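Side-chain contacts in ABC transporter periplasmic peptide-binding protein (Pseudoalteromonas, PDB 4QFL), which binds dipeptides in the periplasm, here in complex with Ala-Phe, and probably delivers them to an ABC transporter for uptake: residues Ile65-Asp68 / Glu73-Ser76; Trp82-Asp87 / Ser173-Met178; Gln324-Gly329 / Ala393-Ser398. All blocks are in the same frame, centred on the assembly; numbering follows the deposited sequence.

Contact 1 of 3, residues Ile65-Asp68 / Glu73-Ser76; sequences ISID and EFKS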
ATOM      1  N   ILE A  65       8.578   4.818 -14.627  1.00 18.83           N
ATOM      2  CA  ILE A  65       8.444   6.203 -14.220  1.00 17.21           C
ATOM      3  C   ILE A  65       8.111   6.267 -12.743  1.00 19.80           C
ATOM      4  O   ILE A  65       7.723   5.260 -12.123  1.00 18.08           O
ATOM      5  CB  ILE A  65       7.311   6.903 -14.960  1.00 14.60           C
ATOM      6  CG1 ILE A  65       6.038   6.062 -14.889  1.00 16.74           C
ATOM      7  CG2 ILE A  65       7.693   7.149 -16.387  1.00 19.60           C
ATOM      8  CD1 ILE A  65       4.803   6.797 -15.316  1.00 18.21           C
ATOM      9  N   SER A  66       8.268   7.459 -12.183  1.00 17.64           N
ATOM     10  CA  SER A  66       7.844   7.720 -10.817  1.00 18.83           C
ATOM     11  C   SER A  66       7.030   9.010 -10.776  1.00 18.50           C
ATOM     12  O   SER A  66       6.796   9.639 -11.802  1.00 17.42           O
ATOM     13  CB  SER A  66       9.054   7.802  -9.871  1.00 19.62           C
ATOM     14  OG  SER A  66       9.954   8.840 -10.247  1.00 20.04           O
ATOM     15  N   ILE A  67       6.586   9.393  -9.585  1.00 18.89           N
ATOM     16  CA  ILE A  67       5.849  10.633  -9.413  1.00 16.94           C
ATOM     17  C   ILE A  67       6.608  11.543  -8.455  1.00 20.13           C
ATOM     18  O   ILE A  67       6.914  11.162  -7.324  1.00 21.60           O
ATOM     19  CB  ILE A  67       4.455  10.358  -8.862  1.00 18.09           C
ATOM     20  CG1 ILE A  67       3.683   9.485  -9.851  1.00 21.67           C
ATOM     21  CG2 ILE A  67       3.725  11.663  -8.583  1.00 19.07           C
ATOM     22  CD1 ILE A  67       2.372   8.938  -9.326  1.00 17.73           C
ATOM     23  N   ASP A  68       6.930  12.750  -8.902  1.00 19.24           N
ATOM     24  CA  ASP A  68       7.639  13.662  -8.027  1.00 20.92           C
ATOM     25  C   ASP A  68       6.765  13.955  -6.809  1.00 19.36           C
ATOM     26  O   ASP A  68       5.581  14.238  -6.960  1.00 20.90           O
ATOM     27  CB  ASP A  68       7.981  14.943  -8.771  1.00 21.70           C
ATOM     28  CG  ASP A  68       8.969  15.788  -8.015  1.00 22.41           C
ATOM     29  OD1 ASP A  68       8.548  16.511  -7.106  1.00 22.41           O
ATOM     30  OD2 ASP A  68      10.174  15.715  -8.311  1.00 27.75           O
ATOM     31  N   GLU A  73       4.642  15.731 -10.908  1.00 26.04           N
ATOM     32  CA  GLU A  73       4.934  15.428 -12.306  1.00 23.79           C
ATOM     33  C   GLU A  73       5.519  14.029 -12.387  1.00 22.76           C
ATOM     34  O   GLU A  73       6.176  13.575 -11.452  1.00 21.63           O
ATOM     35  CB  GLU A  73       5.930  16.421 -12.898  1.00 22.48           C
ATOM     36  CG  GLU A  73       5.591  17.888 -12.674  1.00 30.48           C
ATOM     37  CD  GLU A  73       4.441  18.398 -13.546  1.00 39.43           C
ATOM     38  OE1 GLU A  73       4.248  19.637 -13.607  1.00 44.20           O
ATOM     39  OE2 GLU A  73       3.730  17.576 -14.167  1.00 41.54           O
ATOM     40  N   PHE A  74       5.272  13.351 -13.503  1.00 22.30           N
ATOM     41  CA  PHE A  74       5.903  12.069 -13.774  1.00 23.93           C
ATOM     42  C   PHE A  74       7.368  12.248 -14.124  1.00 22.39           C
ATOM     43  O   PHE A  74       7.743  13.154 -14.864  1.00 21.56           O
ATOM     44  CB  PHE A  74       5.201  11.341 -14.914  1.00 22.38           C
ATOM     45  CG  PHE A  74       3.816  10.890 -14.579  1.00 19.93           C
ATOM     46  CD1 PHE A  74       3.607   9.960 -13.579  1.00 20.00           C
ATOM     47  CD2 PHE A  74       2.729  11.387 -15.269  1.00 19.79           C
ATOM     48  CE1 PHE A  74       2.332   9.533 -13.265  1.00 21.73           C
ATOM     49  CE2 PHE A  74       1.451  10.967 -14.964  1.00 24.37           C
ATOM     50  CZ  PHE A  74       1.251  10.034 -13.961  1.00 22.13           C
ATOM     51  N   LYS A  75       8.192  11.354 -13.592  1.00 22.09           N
ATOM     52  CA  LYS A  75       9.630  11.421 -13.767  1.00 21.42           C
ATOM     53  C   LYS A  75      10.165  10.153 -14.407  1.00 19.27           C
ATOM     54  O   LYS A  75       9.788   9.042 -14.039  1.00 22.62           O
ATOM     55  CB  LYS A  75      10.307  11.636 -12.418  1.00 20.36           C
ATOM     56  CG  LYS A  75       9.623  12.683 -11.552  1.00 23.95           C
ATOM     57  CD  LYS A  75       9.304  13.971 -12.327  1.00 26.81           C
ATOM     58  CE  LYS A  75      10.552  14.731 -12.725  1.00 27.66           C
ATOM     59  NZ  LYS A  75      10.188  15.963 -13.481  1.00 36.02           N
ATOM     60  N   SER A  76      11.046  10.331 -15.375  1.00 19.92           N
ATOM     61  CA  SER A  76      11.678   9.221 -16.054  1.00 20.77           C
ATOM     62  C   SER A  76      12.462   8.333 -15.097  1.00 22.10           C
ATOM     63  O   SER A  76      13.304   8.810 -14.336  1.00 25.35           O
ATOM     64  CB  SER A  76      12.620   9.751 -17.128  1.00 20.17           C
ATOM     65  OG  SER A  76      13.700   8.859 -17.309  1.00 23.17           O
TER
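Ser66 and Lys75 form the hydrogen-bonded pair of a small antiparallel beta hairpin, strands 65-67 and 74-76, and the backbone bonds set its register. Ser66 N donates to Lys75 O at 2.9 Å, and Lys75 N returns a bond to Ser66 O at 2.8 Å. Toward the turn, Asp68 N meets Glu73 O at 2.8 Å in an almost straight bond (177°).

The apolar contacts gather round Phe74. On one face of the ribbon Ile67 and Phe74 lie side by side, with Ile67 CG1 3.7 Å from Phe74 CE1. Ile65, two residues back and opposite Ser76, reaches the ring obliquely: chi1 of 50° places its CG1 between the backbone N and the carbonyl carbon, and Ile65 CD1 comes within 3.8 Å of Phe74 CD1. Beta-branched isoleucines suit the extended backbone here. With an alanine in place of Phe74, both isoleucines would probably lose their shared partner, and a gap would open beside Leu175; Trp82 meets Phe74 at CB and backbone O.

Ser66 and Lys75 occupy the other face. Ser66 OG passes 3.6 Å from Lys75 CB and is hydrogen-bonded to Glu77. The lysine chain bends twice, bringing Lys75 CD to 3.9 Å from Asp68 CB. Asp68 OD1 accepts hydrogen bonds from the backbone N of Val70 and Thr71, an Asx turn that opens the hairpin loop. Asp68 OD2 and Lys75 NZ remain 5.2 Å apart, forming no salt bridge, so any attraction is probably weak. Backbone bonds thus hold a hairpin with one apolar and one polar face, and Asp68 at its turn.

Contact 2 of 3, residues Trp82-Asp87 / Ser173-Met178; sequences WKISKD and SFLANM
Leu175 of the short helix 174-178 meets Trp82 and Ile84 of strand 79-84 in a small, wholly apolar contact, where a helix rests beside the edge strand of an antiparallel sheet. The interface buries 125 Å² in all, and even the closest backbones, at Trp82 and Leu175, keep their CA atoms 9.3 Å apart, so side chains alone bridge the space. One methyl group does the work: Leu175 CD1 lies 3.7 Å from Trp82 CD1, on the five-membered ring of the indole, which it approaches at a slant. The same Leu175 CD1 is 4.2 Å from Ile84 CD1, a looser touch.

Trp82 and Ile84 are two residues apart in an extended strand and therefore both point to the helix, while Lys83 between them points away, as befits a charged chain. The tryptophan's chi1 of 45°, with CG between its backbone N and carbonyl carbon, turns the CD1 corner of the five-membered ring to Leu175. A leucine is apt here because it is long enough to carry one methyl across the gap between helix and strand, to a point where Trp82 and Ile84 can both meet it.

The sheet has four antiparallel strands, with 79-84 outermost and 90-95 next to it; it probably belongs to the additional domain that peptide-binding proteins of this family carry beside the two lobes that close on the ligand. Phe93 of strand 90-95 touches both Trp82 and Leu175, and Val91 also packs on Leu175. Between the two strands the chain turns through Ser85, whose OG donates to Asp87 OD1 at 2.7 Å and is also bonded to Ser90 N.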
ATOM      1  N   TRP A  82       7.503   9.277 -22.507  1.00 24.23           N
ATOM      2  CA  TRP A  82       6.186   8.634 -22.561  1.00 25.30           C
ATOM      3  C   TRP A  82       5.185   9.523 -23.283  1.00 24.33           C
ATOM      4  O   TRP A  82       5.244  10.748 -23.185  1.00 27.45           O
ATOM      5  CB  TRP A  82       5.671   8.291 -21.159  1.00 23.51           C
ATOM      6  CG  TRP A  82       5.843   9.402 -20.150  1.00 22.23           C
ATOM      7  CD1 TRP A  82       4.897  10.301 -19.750  1.00 21.21           C
ATOM      8  CD2 TRP A  82       7.034   9.719 -19.421  1.00 24.46           C
ATOM      9  NE1 TRP A  82       5.423  11.158 -18.820  1.00 19.81           N
ATOM     10  CE2 TRP A  82       6.736  10.826 -18.598  1.00 19.86           C
ATOM     11  CE3 TRP A  82       8.326   9.175 -19.385  1.00 20.87           C
ATOM     12  CZ2 TRP A  82       7.673  11.405 -17.759  1.00 18.98           C
ATOM     13  CZ3 TRP A  82       9.263   9.753 -18.552  1.00 19.93           C
ATOM     14  CH2 TRP A  82       8.931  10.857 -17.746  1.00 23.48           C
ATOM     15  N   LYS A  83       4.266   8.901 -24.010  1.00 25.89           N
ATOM     16  CA  LYS A  83       3.329   9.646 -24.841  1.00 27.51           C
ATOM     17  C   LYS A  83       1.959   8.989 -24.834  1.00 26.67           C
ATOM     18  O   LYS A  83       1.844   7.786 -25.041  1.00 26.03           O
ATOM     19  CB  LYS A  83       3.855   9.719 -26.281  1.00 28.07           C
ATOM     20  CG  LYS A  83       3.257  10.839 -27.134  1.00 34.62           C
ATOM     21  CD  LYS A  83       1.942  10.460 -27.812  1.00 34.70           C
ATOM     22  CE  LYS A  83       1.367  11.660 -28.579  1.00 34.21           C
ATOM     23  NZ  LYS A  83       0.134  11.368 -29.383  1.00 37.85           N
ATOM     24  N   ILE A  84       0.920   9.776 -24.600  1.00 25.97           N
ATOM     25  CA  ILE A  84      -0.424   9.243 -24.658  1.00 24.90           C
ATOM     26  C   ILE A  84      -1.101   9.753 -25.913  1.00 28.88           C
ATOM     27  O   ILE A  84      -1.079  10.952 -26.197  1.00 30.37           O
ATOM     28  CB  ILE A  84      -1.245   9.668 -23.448  1.00 27.19           C
ATOM     29  CG1 ILE A  84      -0.480   9.370 -22.163  1.00 26.04           C
ATOM     30  CG2 ILE A  84      -2.595   8.955 -23.451  1.00 26.84           C
ATOM     31  CD1 ILE A  84      -1.314   9.547 -20.935  1.00 27.38           C
ATOM     32  N   SER A  85      -1.701   8.841 -26.667  1.00 27.18           N
ATOM     33  CA  SER A  85      -2.344   9.211 -27.920  1.00 28.23           C
ATOM     34  C   SER A  85      -3.544  10.105 -27.660  1.00 31.09           C
ATOM     35  O   SER A  85      -4.037  10.189 -26.539  1.00 29.76           O
ATOM     36  CB  SER A  85      -2.777   7.970 -28.683  1.00 27.12           C
ATOM     37  OG  SER A  85      -3.688   7.209 -27.908  1.00 30.42           O
ATOM     38  N   LYS A  86      -4.011  10.777 -28.703  1.00 32.69           N
ATOM     39  CA  LYS A  86      -5.147  11.681 -28.583  1.00 34.30           C
ATOM     40  C   LYS A  86      -6.318  11.028 -27.868  1.00 29.64           C
ATOM     41  O   LYS A  86      -6.976  11.659 -27.041  1.00 29.54           O
ATOM     42  CB  LYS A  86      -5.593  12.169 -29.965  1.00 36.14           C
ATOM     43  CG  LYS A  86      -4.748  13.306 -30.550  1.00 42.80           C
ATOM     44  CD  LYS A  86      -3.262  12.966 -30.562  1.00 42.94           C
ATOM     45  CE  LYS A  86      -2.476  13.930 -29.674  1.00 44.80           C
ATOM     46  NZ  LYS A  86      -3.058  14.037 -28.300  1.00 42.38           N
ATOM     47  N   ASP A  87      -6.578   9.764 -28.187  1.00 29.72           N
ATOM     48  CA  ASP A  87      -7.729   9.059 -27.619  1.00 29.61           C
ATOM     49  C   ASP A  87      -7.470   8.344 -26.281  1.00 31.46           C
ATOM     50  O   ASP A  87      -8.393   7.802 -25.673  1.00 33.43           O
ATOM     51  CB  ASP A  87      -8.342   8.101 -28.648  1.00 29.30           C
ATOM     52  CG  ASP A  87      -7.470   6.881 -28.925  1.00 31.16           C
ATOM     53  OD1 ASP A  87      -6.326   6.813 -28.426  1.00 32.44           O
ATOM     54  OD2 ASP A  87      -7.944   5.979 -29.651  1.00 34.83           O
ATOM     55  N   SER A 173      -6.081   7.245 -14.871  1.00 20.31           N
ATOM     56  CA  SER A 173      -5.220   6.883 -13.749  1.00 17.91           C
ATOM     57  C   SER A 173      -4.087   6.000 -14.211  1.00 20.05           C
ATOM     58  O   SER A 173      -3.262   5.577 -13.413  1.00 21.55           O
ATOM     59  CB  SER A 173      -6.021   6.146 -12.677  1.00 19.09           C
ATOM     60  OG  SER A 173      -6.620   4.982 -13.222  1.00 20.41           O
ATOM     61  N   PHE A 174      -4.032   5.724 -15.504  1.00 18.49           N
ATOM     62  CA  PHE A 174      -3.139   4.678 -15.992  1.00 19.28           C
ATOM     63  C   PHE A 174      -1.647   4.899 -15.674  1.00 19.68           C
ATOM     64  O   PHE A 174      -1.003   4.058 -15.049  1.00 17.71           O
ATOM     65  CB  PHE A 174      -3.350   4.451 -17.485  1.00 20.33           C
ATOM     66  CG  PHE A 174      -2.427   3.442 -18.061  1.00 20.01           C
ATOM     67  CD1 PHE A 174      -2.675   2.097 -17.886  1.00 21.59           C
ATOM     68  CD2 PHE A 174      -1.288   3.838 -18.752  1.00 21.82           C
ATOM     69  CE1 PHE A 174      -1.807   1.155 -18.407  1.00 24.98           C
ATOM     70  CE2 PHE A 174      -0.422   2.911 -19.266  1.00 20.91           C
ATOM     71  CZ  PHE A 174      -0.679   1.566 -19.097  1.00 21.38           C
ATOM     72  N   LEU A 175      -1.091   6.026 -16.102  1.00 20.76           N
ATOM     73  CA  LEU A 175       0.304   6.314 -15.766  1.00 22.38           C
ATOM     74  C   LEU A 175       0.546   6.289 -14.252  1.00 20.08           C
ATOM     75  O   LEU A 175       1.583   5.812 -13.800  1.00 19.62           O
ATOM     76  CB  LEU A 175       0.760   7.656 -16.348  1.00 21.16           C
ATOM     77  CG  LEU A 175       1.158   7.655 -17.824  1.00 20.24           C
ATOM     78  CD1 LEU A 175       1.812   8.962 -18.168  1.00 19.39           C
ATOM     79  CD2 LEU A 175       2.104   6.515 -18.103  1.00 23.44           C
ATOM     80  N   ALA A 176      -0.400   6.807 -13.470  1.00 22.42           N
ATOM     81  CA  ALA A 176      -0.244   6.801 -12.009  1.00 21.45           C
ATOM     82  C   ALA A 176      -0.036   5.371 -11.545  1.00 16.99           C
ATOM     83  O   ALA A 176       0.855   5.088 -10.748  1.00 18.85           O
ATOM     84  CB  ALA A 176      -1.452   7.428 -11.320  1.00 17.58           C
ATOM     85  N   ASN A 177      -0.848   4.468 -12.071  1.00 18.61           N
ATOM     86  CA  ASN A 177      -0.716   3.053 -11.739  1.00 18.54           C
ATOM     87  C   ASN A 177       0.600   2.448 -12.219  1.00 17.31           C
ATOM     88  O   ASN A 177       1.146   1.563 -11.571  1.00 17.94           O
ATOM     89  CB  ASN A 177      -1.906   2.256 -12.267  1.00 14.73           C
ATOM     90  CG  ASN A 177      -3.184   2.584 -11.549  1.00 15.06           C
ATOM     91  OD1 ASN A 177      -3.199   2.784 -10.341  1.00 17.95           O
ATOM     92  ND2 ASN A 177      -4.269   2.648 -12.291  1.00 16.96           N
ATOM     93  N   MET A 178       1.116   2.930 -13.347  1.00 18.08           N
ATOM     94  CA  MET A 178       2.418   2.476 -13.838  1.00 17.14           C
ATOM     95  C   MET A 178       3.594   3.064 -13.046  1.00 17.38           C
ATOM     96  O   MET A 178       4.741   2.632 -13.204  1.00 17.33           O
ATOM     97  CB  MET A 178       2.585   2.769 -15.339  1.00 20.26           C
ATOM     98  CG  MET A 178       1.577   2.065 -16.235  1.00 21.37           C
ATOM     99  SD  MET A 178       1.717   0.276 -16.143  1.00 21.98           S
ATOM    100  CE  MET A 178       3.366   0.054 -16.809  1.00 20.73           C
TER

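Contact 3 of 3, residues Gln324-Gly329 / Ala393-Ser398; sequences QAVYYG and AELMQS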
ATOM      1  N   GLN A 324      -6.536  11.246  20.773  1.00 27.74           N
ATOM      2  CA  GLN A 324      -5.539  11.484  21.802  1.00 25.27           C
ATOM      3  C   GLN A 324      -4.896  10.198  22.281  1.00 22.93           C
ATOM      4  O   GLN A 324      -3.681  10.080  22.276  1.00 24.64           O
ATOM      5  CB  GLN A 324      -6.133  12.268  22.980  1.00 32.33           C
ATOM      6  CG  GLN A 324      -6.133  13.787  22.771  1.00 33.48           C
ATOM      7  CD  GLN A 324      -6.742  14.194  21.429  1.00 34.43           C
ATOM      8  OE1 GLN A 324      -6.021  14.552  20.491  1.00 31.87           O
ATOM      9  NE2 GLN A 324      -8.078  14.141  21.333  1.00 31.65           N
ATOM     10  N   ALA A 325      -5.706   9.235  22.698  1.00 24.12           N
ATOM     11  CA  ALA A 325      -5.165   8.000  23.242  1.00 22.79           C
ATOM     12  C   ALA A 325      -4.354   7.215  22.225  1.00 20.85           C
ATOM     13  O   ALA A 325      -3.346   6.629  22.570  1.00 19.27           O
ATOM     14  CB  ALA A 325      -6.280   7.133  23.810  1.00 26.54           C
ATOM     15  N   VAL A 326      -4.815   7.193  20.974  1.00 22.92           N
ATOM     16  CA  VAL A 326      -4.151   6.423  19.925  1.00 21.34           C
ATOM     17  C   VAL A 326      -3.195   7.277  19.118  1.00 20.10           C
ATOM     18  O   VAL A 326      -2.025   6.945  19.003  1.00 21.89           O
ATOM     19  CB  VAL A 326      -5.151   5.748  18.956  1.00 19.62           C
ATOM     20  CG1 VAL A 326      -4.409   4.981  17.868  1.00 17.54           C
ATOM     21  CG2 VAL A 326      -6.066   4.802  19.717  1.00 21.50           C
ATOM     22  N   TYR A 327      -3.696   8.372  18.555  1.00 20.20           N
ATOM     23  CA  TYR A 327      -2.896   9.171  17.631  1.00 20.24           C
ATOM     24  C   TYR A 327      -2.024  10.185  18.331  1.00 23.96           C
ATOM     25  O   TYR A 327      -1.255  10.899  17.680  1.00 23.18           O
ATOM     26  CB  TYR A 327      -3.770   9.846  16.580  1.00 19.17           C
ATOM     27  CG  TYR A 327      -4.390   8.854  15.628  1.00 18.43           C
ATOM     28  CD1 TYR A 327      -5.555   8.186  15.961  1.00 18.57           C
ATOM     29  CD2 TYR A 327      -3.797   8.569  14.406  1.00 16.36           C
ATOM     30  CE1 TYR A 327      -6.126   7.264  15.095  1.00 17.16           C
ATOM     31  CE2 TYR A 327      -4.360   7.658  13.535  1.00 17.16           C
ATOM     32  CZ  TYR A 327      -5.524   7.006  13.891  1.00 16.83           C
ATOM     33  OH  TYR A 327      -6.083   6.092  13.042  1.00 15.44           O
ATOM     34  N   TYR A 328      -2.139  10.245  19.656  1.00 22.75           N
ATOM     35  CA  TYR A 328      -1.294  11.122  20.459  1.00 20.91           C
ATOM     36  C   TYR A 328      -1.358  12.573  19.994  1.00 22.71           C
ATOM     37  O   TYR A 328      -0.390  13.317  20.137  1.00 25.93           O
ATOM     38  CB  TYR A 328       0.157  10.622  20.447  1.00 20.69           C
ATOM     39  CG  TYR A 328       0.441   9.547  21.465  1.00 23.25           C
ATOM     40  CD1 TYR A 328      -0.203   8.315  21.415  1.00 20.21           C
ATOM     41  CD2 TYR A 328       1.353   9.760  22.479  1.00 24.35           C
ATOM     42  CE1 TYR A 328       0.056   7.337  22.356  1.00 22.99           C
ATOM     43  CE2 TYR A 328       1.617   8.784  23.424  1.00 26.03           C
ATOM     44  CZ  TYR A 328       0.967   7.576  23.360  1.00 25.34           C
ATOM     45  OH  TYR A 328       1.246   6.618  24.309  1.00 26.68           O
ATOM     46  N   GLY A 329      -2.497  12.971  19.439  1.00 22.71           N
ATOM     47  CA  GLY A 329      -2.679  14.320  18.936  1.00 21.43           C
ATOM     48  C   GLY A 329      -1.973  14.620  17.626  1.00 21.96           C
ATOM     49  O   GLY A 329      -2.075  15.721  17.109  1.00 24.00           O
ATOM     50  N   ALA A 393      -8.945  -0.639  19.322  1.00 17.64           N
ATOM     51  CA  ALA A 393      -9.997  -1.642  19.435  1.00 18.63           C
ATOM     52  C   ALA A 393     -10.487  -1.779  20.879  1.00 21.95           C
ATOM     53  O   ALA A 393     -11.671  -2.015  21.127  1.00 21.34           O
ATOM     54  CB  ALA A 393      -9.518  -2.994  18.890  1.00 19.77           C
ATOM     55  N   GLU A 394      -9.572  -1.623  21.829  1.00 20.86           N
ATOM     56  CA  GLU A 394      -9.941  -1.649  23.234  1.00 22.83           C
ATOM     57  C   GLU A 394     -10.783  -0.427  23.620  1.00 24.01           C
ATOM     58  O   GLU A 394     -11.733  -0.540  24.391  1.00 26.44           O
ATOM     59  CB  GLU A 394      -8.698  -1.768  24.119  1.00 24.80           C
ATOM     60  CG  GLU A 394      -7.978  -3.103  23.962  1.00 26.33           C
ATOM     61  CD  GLU A 394      -6.569  -3.102  24.549  1.00 25.83           C
ATOM     62  OE1 GLU A 394      -6.086  -2.041  25.002  1.00 24.74           O
ATOM     63  OE2 GLU A 394      -5.944  -4.178  24.550  1.00 29.48           O
ATOM     64  N   LEU A 395     -10.446   0.738  23.083  1.00 21.75           N
ATOM     65  CA  LEU A 395     -11.252   1.915  23.356  1.00 22.76           C
ATOM     66  C   LEU A 395     -12.663   1.732  22.804  1.00 26.21           C
ATOM     67  O   LEU A 395     -13.651   2.075  23.459  1.00 25.79           O
ATOM     68  CB  LEU A 395     -10.599   3.171  22.787  1.00 21.82           C
ATOM     69  CG  LEU A 395      -9.390   3.672  23.587  1.00 23.15           C
ATOM     70  CD1 LEU A 395      -8.439   4.460  22.709  1.00 22.50           C
ATOM     71  CD2 LEU A 395      -9.823   4.497  24.802  1.00 23.82           C
ATOM     72  N   MET A 396     -12.760   1.179  21.600  1.00 23.31           N
ATOM     73  CA  MET A 396     -14.064   0.964  20.971  1.00 27.14           C
ATOM     74  C   MET A 396     -14.870  -0.109  21.700  1.00 24.09           C
ATOM     75  O   MET A 396     -16.090  -0.015  21.806  1.00 23.46           O
ATOM     76  CB  MET A 396     -13.892   0.602  19.498  1.00 25.85           C
ATOM     77  CG  MET A 396     -13.307   1.720  18.660  1.00 24.23           C
ATOM     78  SD  MET A 396     -12.806   1.101  17.049  1.00 25.86           S
ATOM     79  CE  MET A 396     -13.574   2.315  15.986  1.00 26.39           C
ATOM     80  N   GLN A 397     -14.168  -1.116  22.204  1.00 23.81           N
ATOM     81  CA  GLN A 397     -14.755  -2.170  23.022  1.00 24.59           C
ATOM     82  C   GLN A 397     -15.484  -1.566  24.230  1.00 27.70           C
ATOM     83  O   GLN A 397     -16.643  -1.884  24.491  1.00 28.39           O
ATOM     84  CB  GLN A 397     -13.653  -3.135  23.459  1.00 24.39           C
ATOM     85  CG  GLN A 397     -14.060  -4.210  24.446  1.00 24.84           C
ATOM     86  CD  GLN A 397     -12.939  -5.213  24.695  1.00 26.89           C
ATOM     87  OE1 GLN A 397     -11.909  -4.892  25.300  1.00 28.30           O
ATOM     88  NE2 GLN A 397     -13.134  -6.437  24.223  1.00 25.76           N
ATOM     89  N   SER A 398     -14.808  -0.681  24.953  1.00 25.21           N
ATOM     90  CA  SER A 398     -15.440   0.059  26.034  1.00 27.14           C
ATOM     91  C   SER A 398     -16.631   0.899  25.558  1.00 29.72           C
ATOM     92  O   SER A 398     -17.699   0.878  26.171  1.00 32.62           O
ATOM     93  CB  SER A 398     -14.417   0.962  26.726  1.00 29.10           C
ATOM     94  OG  SER A 398     -15.066   2.019  27.423  1.00 35.01           O
TER
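Ala325 and Leu395 mark the nearest backbone approach of the two segments, with their CA atoms 8.6 Å apart, where the C-terminal end of helix 319-325 comes up beside the middle of helix 389-401. Leu395 spans that interval, and its CD1 methyl makes both contacts: it lies 3.6 Å from Ala325 CB and 3.8 Å from Val326 CG2. These are van der Waals touches between methyl groups, and only 91 Å² is buried.

The residue types fit the spacing. Alanine presents a single methyl and leaves room for the branched end of the leucine, whose chi1 of -75° carries CD1 toward Ala325 and Val326. Val326 has CG1 anti to the backbone N (chi1 179°), which leaves CG2 beside the N and turned to Leu395; the two side chains slide past each other in opposite directions. One turn earlier on helix 389-401, Lys391 also touches Ala325 and Val326, and Met392 touches Val326, so the contact continues along that helix.

Helix 389-401 connects strands 373-378 and 406-410, which run parallel as neighbours, and its far side packs on them: Ala393 meets Ile376, Ala378 and Ile409, and Met396 meets Ile376. This layering of helix on parallel strands belongs to the alpha/beta lobes of periplasmic binding proteins, and through Leu395 this helix also meets the end of helix 319-325. At Tyr328 the chain leaves helical phi/psi, with phi of 55°; Gly329 follows with positive phi too, which glycine tolerates easily. Just before this, the buried Tyr327 packs on Met392 and Pro387, and its OH is hydrogen-bonded to the backbone O of Tyr385, a residue that lines the pocket for the ligand's phenylalanine.

How the contacts relate
Contacts 1 and 2 are neighbours, their centres 12 Å apart, and share one apolar cluster, in which Phe74 CZ lies 3.4 Å from Leu175 CB. The indole also packs on the strand backbone, with Trp82 CH2 3.2 Å from Ser76 N. Strand 79-84 follows strand 74-76 closely in the chain. Contact 3 lies on the opposite side of the chain's centre, its own centre 38 Å from that of contact 1 and 42 Å from that of contact 2. As for the dipeptide pocket, the side chain of Ile67 in contact 1 is about 12 Å from the bound alanine, while Tyr327, next to Val326 of contact 3, bonds to the backbone O of pocket residue Tyr385.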